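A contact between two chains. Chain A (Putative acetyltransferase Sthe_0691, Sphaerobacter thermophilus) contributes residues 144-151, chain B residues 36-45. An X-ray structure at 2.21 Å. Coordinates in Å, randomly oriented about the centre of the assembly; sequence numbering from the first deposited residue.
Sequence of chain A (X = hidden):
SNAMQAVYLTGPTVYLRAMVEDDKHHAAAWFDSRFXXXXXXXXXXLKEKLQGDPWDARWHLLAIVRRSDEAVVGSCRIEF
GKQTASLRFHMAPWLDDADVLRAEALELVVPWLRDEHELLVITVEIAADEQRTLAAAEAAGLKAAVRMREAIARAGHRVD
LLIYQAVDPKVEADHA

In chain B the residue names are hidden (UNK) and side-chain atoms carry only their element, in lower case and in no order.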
ATOM      1  N   ALA A 144     -24.841  -5.433  27.601  1.00 29.29           N
ATOM      2  CA  ALA A 144     -23.530  -5.808  27.077  1.00 28.49           C
ATOM      3  C   ALA A 144     -23.447  -7.314  26.965  1.00 27.85           C
ATOM      4  O   ALA A 144     -23.634  -8.026  27.950  1.00 28.47           O
ATOM      5  CB  ALA A 144     -22.428  -5.276  27.981  1.00 28.73           C
ATOM      6  N   ALA A 145     -23.161  -7.793  25.762  1.00 27.22           N
ATOM      7  CA  ALA A 145     -23.204  -9.230  25.477  1.00 26.91           C
ATOM      8  C   ALA A 145     -21.824  -9.774  25.103  1.00 26.40           C
ATOM      9  O   ALA A 145     -21.482 -10.922  25.435  1.00 26.65           O
ATOM     10  CB  ALA A 145     -24.190  -9.491  24.342  1.00 26.70           C
ATOM     11  N   VAL A 146     -21.039  -8.947  24.410  1.00 25.39           N
ATOM     12  CA  VAL A 146     -19.763  -9.373  23.862  1.00 24.35           C
ATOM     13  C   VAL A 146     -18.737  -8.305  24.151  1.00 23.82           C
ATOM     14  O   VAL A 146     -19.033  -7.113  24.070  1.00 23.54           O
ATOM     15  CB  VAL A 146     -19.847  -9.607  22.316  1.00 24.39           C
ATOM     16  CG1 VAL A 146     -18.474 -10.002  21.708  1.00 23.48           C
ATOM     17  CG2 VAL A 146     -20.887 -10.669  21.985  1.00 24.62           C
ATOM     18  N   ARG A 147     -17.535  -8.744  24.510  1.00 23.38           N
ATOM     19  CA  ARG A 147     -16.393  -7.856  24.647  1.00 22.78           C
ATOM     20  C   ARG A 147     -15.354  -8.230  23.585  1.00 22.61           C
ATOM     21  O   ARG A 147     -14.991  -9.411  23.455  1.00 22.95           O
ATOM     22  CB  ARG A 147     -15.761  -8.013  26.026  1.00 22.97           C
ATOM     23  CG  ARG A 147     -14.599  -7.057  26.250  1.00 22.79           C
ATOM     24  CD  ARG A 147     -13.876  -7.323  27.576  1.00 24.23           C
ATOM     25  NE  ARG A 147     -14.738  -7.282  28.763  1.00 25.51           N
ATOM     26  CZ  ARG A 147     -15.076  -6.162  29.425  1.00 27.33           C
ATOM     27  NH1 ARG A 147     -14.653  -4.952  29.010  1.00 25.22           N
ATOM     28  NH2 ARG A 147     -15.849  -6.249  30.511  1.00 27.36           N
HETATM   29  N   MSE A 148     -14.902  -7.237  22.825  1.00 20.81           N
HETATM   30  CA  MSE A 148     -13.819  -7.420  21.881  1.00 20.21           C
HETATM   31  C   MSE A 148     -12.648  -6.588  22.383  1.00 20.79           C
HETATM   32  O   MSE A 148     -12.628  -5.358  22.217  1.00 21.18           O
HETATM   33  CB  MSE A 148     -14.265  -6.975  20.488  1.00 19.52           C
HETATM   34  CG  MSE A 148     -15.470  -7.790  19.942  1.00 17.91           C
HETATM   35 SE   MSE A 148     -15.868  -7.363  18.085  0.75 16.75          SE
HETATM   36  CE  MSE A 148     -14.153  -7.883  17.267  1.00 16.36           C
ATOM     37  N   ARG A 149     -11.692  -7.242  23.031  1.00 21.44           N
ATOM     38  CA  ARG A 149     -10.627  -6.509  23.746  1.00 22.64           C
ATOM     39  C   ARG A 149      -9.712  -5.732  22.822  1.00 22.56           C
ATOM     40  O   ARG A 149      -9.148  -6.276  21.883  1.00 22.69           O
ATOM     41  CB  ARG A 149      -9.827  -7.389  24.718  1.00 21.82           C
ATOM     42  CG  ARG A 149     -10.664  -7.819  25.932  1.00 22.84           C
ATOM     43  CD  ARG A 149      -9.889  -8.686  26.940  1.00 24.16           C
ATOM     44  NE  ARG A 149      -9.561 -10.017  26.409  1.00 24.24           N
ATOM     45  CZ  ARG A 149      -8.336 -10.405  26.059  1.00 24.81           C
ATOM     46  NH1 ARG A 149      -7.310  -9.584  26.204  1.00 24.29           N
ATOM     47  NH2 ARG A 149      -8.132 -11.628  25.572  1.00 24.99           N
ATOM     48  N   GLU A 150      -9.614  -4.443  23.100  1.00 22.69           N
ATOM     49  CA  GLU A 150      -8.668  -3.575  22.426  1.00 23.42           C
ATOM     50  C   GLU A 150      -8.852  -3.577  20.943  1.00 22.91           C
ATOM     51  O   GLU A 150      -7.896  -3.459  20.190  1.00 23.31           O
ATOM     52  CB  GLU A 150      -7.254  -3.982  22.793  1.00 24.76           C
ATOM     53  CG  GLU A 150      -7.031  -3.728  24.251  1.00 30.47           C
ATOM     54  CD  GLU A 150      -5.625  -3.564  24.525  1.00 37.26           C
ATOM     55  OE1 GLU A 150      -4.871  -4.508  24.224  1.00 43.77           O
ATOM     56  OE2 GLU A 150      -5.254  -2.493  25.009  1.00 40.81           O
ATOM     57  N   ALA A 151     -10.101  -3.693  20.519  1.00 22.29           N
ATOM     58  CA  ALA A 151     -10.401  -3.764  19.118  1.00 21.51           C
ATOM     59  C   ALA A 151     -10.335  -2.395  18.460  1.00 21.53           C
ATOM     60  O   ALA A 151     -10.165  -2.322  17.242  1.00 23.12           O
ATOM     61  CB  ALA A 151     -11.778  -4.405  18.903  1.00 21.50           C
TER
ATOM     62  N   UNK B  36      -0.512  -9.609  17.790  1.00 26.62           N
ATOM     63  CA  UNK B  36      -1.869  -9.103  17.567  1.00 26.50           C
ATOM     64  C   UNK B  36      -2.339  -8.401  18.851  1.00 26.86           C
ATOM     65  O   UNK B  36      -1.600  -8.404  19.855  1.00 26.52           O
ATOM     66  c   UNK B  36      -0.501 -11.002  18.264  1.00 25.68           C
ATOM     67  c   UNK B  36      -2.674 -10.390  17.315  1.00 25.92           C
ATOM     68  c   UNK B  36      -1.986 -11.407  18.199  1.00 25.76           C
ATOM     69  N   UNK B  37      -3.535  -7.810  18.847  1.00 27.22           N
ATOM     70  CA  UNK B  37      -4.017  -7.159  20.092  1.00 28.29           C
ATOM     71  C   UNK B  37      -4.342  -8.164  21.199  1.00 27.51           C
ATOM     72  O   UNK B  37      -4.155  -7.875  22.379  1.00 27.81           O
ATOM     73  c   UNK B  37      -6.430  -6.827  19.254  1.00 30.24           C
ATOM     74  c   UNK B  37      -5.186  -6.154  19.883  1.00 28.82           C
ATOM     75  c   UNK B  37      -4.719  -4.991  19.000  1.00 30.45           C
ATOM     76  N   UNK B  38      -4.800  -9.349  20.811  1.00 25.90           N
ATOM     77  CA  UNK B  38      -5.097 -10.398  21.776  1.00 25.02           C
ATOM     78  C   UNK B  38      -5.025 -11.730  21.034  1.00 23.73           C
ATOM     79  O   UNK B  38      -4.792 -11.736  19.814  1.00 23.43           O
ATOM     80  c   UNK B  38      -6.494 -10.169  22.383  1.00 25.00           C
ATOM     81  c   UNK B  38      -7.545  -9.959  21.318  1.00 26.19           C
ATOM     82  o   UNK B  38      -7.668 -10.747  20.356  1.00 24.89           O
ATOM     83  n   UNK B  38      -8.298  -8.879  21.457  1.00 29.01           N
ATOM     84  N   UNK B  39      -5.191 -12.841  21.750  1.00 22.22           N
ATOM     85  CA  UNK B  39      -5.208 -14.170  21.127  1.00 21.73           C
ATOM     86  C   UNK B  39      -6.627 -14.690  20.879  1.00 21.92           C
ATOM     87  O   UNK B  39      -6.805 -15.726  20.262  1.00 22.71           O
ATOM     88  c   UNK B  39      -4.419 -15.171  21.968  1.00 21.52           C
ATOM     89  N   UNK B  40      -7.641 -14.001  21.383  1.00 22.13           N
ATOM     90  CA  UNK B  40      -9.026 -14.276  20.972  1.00 22.38           C
ATOM     91  C   UNK B  40      -9.800 -12.967  20.924  1.00 22.98           C
ATOM     92  O   UNK B  40     -10.056 -12.338  21.967  1.00 23.57           O
ATOM     93  c   UNK B  40      -9.712 -15.301  21.879  1.00 21.40           C
ATOM     94  N   UNK B  41     -10.145 -12.598  19.688  1.00 22.54           N
ATOM     95  CA  UNK B  41     -10.833 -11.393  19.251  1.00 22.97           C
ATOM     96  C   UNK B  41     -12.107 -10.913  19.967  1.00 22.34           C
ATOM     97  O   UNK B  41     -12.381  -9.709  20.017  1.00 21.17           O
ATOM     98  c   UNK B  41     -10.751 -10.911  16.830  1.00 24.39           C
ATOM     99  n   UNK B  41      -8.878 -13.961  13.924  1.00 20.66           N
ATOM    100  c   UNK B  41     -11.315 -11.704  17.837  1.00 23.45           C
ATOM    101  c   UNK B  41     -11.140 -11.544  15.518  1.00 23.77           C
ATOM    102  c   UNK B  41      -9.739 -12.945  14.028  1.00 23.31           C
ATOM    103  n   UNK B  41     -10.108 -12.249  12.942  1.00 22.32           N
ATOM    104  n   UNK B  41     -10.201 -12.622  15.236  1.00 23.56           N
ATOM    105  N   UNK B  42     -12.940 -11.870  20.371  1.00 21.98           N
ATOM    106  CA  UNK B  42     -14.196 -11.579  21.034  1.00 21.87           C
ATOM    107  C   UNK B  42     -14.397 -12.608  22.112  1.00 22.45           C
ATOM    108  O   UNK B  42     -13.769 -13.670  22.087  1.00 22.01           O
ATOM    109  c   UNK B  42     -15.325 -11.645  20.045  1.00 22.12           C
ATOM    110  N   UNK B  43     -15.302 -12.315  23.046  1.00 22.81           N
ATOM    111  CA  UNK B  43     -15.541 -13.201  24.178  1.00 22.73           C
ATOM    112  C   UNK B  43     -16.863 -12.760  24.807  1.00 22.90           C
ATOM    113  O   UNK B  43     -17.255 -11.599  24.659  1.00 22.27           O
ATOM    114  c   UNK B  43     -14.381 -13.089  25.182  1.00 22.07           C
ATOM    115  o   UNK B  43     -11.773 -11.692  25.799  1.00 25.11           O
ATOM    116  c   UNK B  43     -14.186 -11.663  25.695  1.00 22.38           C
ATOM    117  c   UNK B  43     -12.861 -11.414  26.387  1.00 25.33           C
ATOM    118  o   UNK B  43     -12.913 -10.870  27.521  1.00 27.19           O
ATOM    119  N   UNK B  44     -17.557 -13.663  25.488  1.00 23.84           N
ATOM    120  CA  UNK B  44     -18.726 -13.236  26.273  1.00 25.73           C
ATOM    121  C   UNK B  44     -18.330 -12.078  27.180  1.00 26.45           C
ATOM    122  O   UNK B  44     -17.214 -12.058  27.715  1.00 26.68           O
ATOM    123  c   UNK B  44     -19.272 -14.375  27.121  1.00 25.76           C
ATOM    124  N   UNK B  45     -19.222 -11.114  27.338  1.00 27.62           N
ATOM    125  CA  UNK B  45     -18.956  -9.997  28.220  1.00 30.15           C
ATOM    126  C   UNK B  45     -18.992 -10.468  29.665  1.00 31.57           C
ATOM    127  O   UNK B  45     -20.038 -10.871  30.157  1.00 31.16           O
ATOM    128  c   UNK B  45     -19.996  -8.905  28.015  1.00 30.15           C
ATOM    129  c   UNK B  45     -19.344  -5.294  30.337  1.00 32.99           C
ATOM    130  c   UNK B  45     -20.284  -7.521  30.124  1.00 32.14           C
ATOM    131  c   UNK B  45     -19.753  -7.652  28.832  1.00 31.78           C
ATOM    132  c   UNK B  45     -20.085  -6.348  30.876  1.00 32.39           C
ATOM    133  c   UNK B  45     -18.815  -5.419  29.041  1.00 32.52           C
ATOM    134  c   UNK B  45     -19.026  -6.594  28.301  1.00 32.26           C
TER
HETATM  135  O   HOH W   1      -2.801  -5.711  23.427  1.00 41.16           O
HETATM  136  O   HOH W   2      -6.225  -7.051  24.026  1.00 64.76           O
HETATM  137  O   HOH W   3     -11.642 -10.359  23.110  1.00 23.67           O
HETATM  138  O   HOH W   4     -10.257 -13.244  24.608  1.00 28.04           O
HETATM  139  O   HOH W   5     -15.252 -10.007  29.180  1.00 26.23           O

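At position 36 of chain B three side-chain carbons close a ring onto the backbone nitrogen, well clear of the chain A stretch; this is B:Pro36. Position 37 has three carbons, one carrying the other two. Its CA-to-CB bond points toward chain A, one methyl lies 3.7 Å from A:Glu150 O, and its CB lies 4.2 Å from A:Glu150 CB: B:Val37. Two waters each lie within hydrogen-bonding distance of both B:Val37 O and A:Glu150 OE1.

Position 38 carries two carbons, the second bearing one oxygen and one nitrogen, the mark of an amide. Its nitrogen is 2.8 Å from A:Arg149 O, and the residue is B:Asn38. Positions 39 and 40 each have a single side-chain carbon, a methyl without a close partner in chain A, and are B:Ala39 and B:Ala40.

At position 41 three carbons, a nitrogen and a carbon bearing two more nitrogens form a guanidinium chain whose end leads away from chain A. This is B:Arg41, which contributes through its backbone: B:Arg41 O receives a CA-H...O contact from A:Met148 CA at 3.3 Å. Position 42 again has one carbon, 3.9 Å from both A:Val146 CG1 and A:Met148 CG. The lone methyl makes it B:Ala42, packed against both apolar side chains.

Position 43 shows three carbons, the third carrying two oxygens, one of them 2.8 Å from A:Arg149 NE. A carboxylate on a chain of this length identifies B:Glu43, and B:Glu43 OE2 forms a salt bridge with A:Arg149. Position 44, with one carbon directed away from chain A, is B:Ala44.

At position 45 one carbon leads to a ring of six carbons without a hydroxyl: B:Phe45. A:Ala144 CB sits 3.5 Å from the ring centroid, almost on its normal, while the guanidinium of A:Arg147 lies flat on the opposite face, the planes at 20°.

The contact is thus a short antiparallel pairing reinforced by side chains. A:Arg147 N donates to B:Glu43 O at 2.9 Å, B:Glu43 N returns a weak bond to A:Arg147 O at 2.9 Å, and B:Phe45 N reaches A:Ala145 O at 3.0 Å. A:Arg147 and B:Glu43 project from the same face of this pairing, where a water accepts from A:Arg147 NE and its O lies 3.0 Å from B:Glu43 OE1. Another water links A:Arg149 NH2, B:Ala40 O and B:Glu43 OE2, so the salt bridge is also tied to the loop before the strand.

Chain B, residues 36-45: PVNAARAEAF
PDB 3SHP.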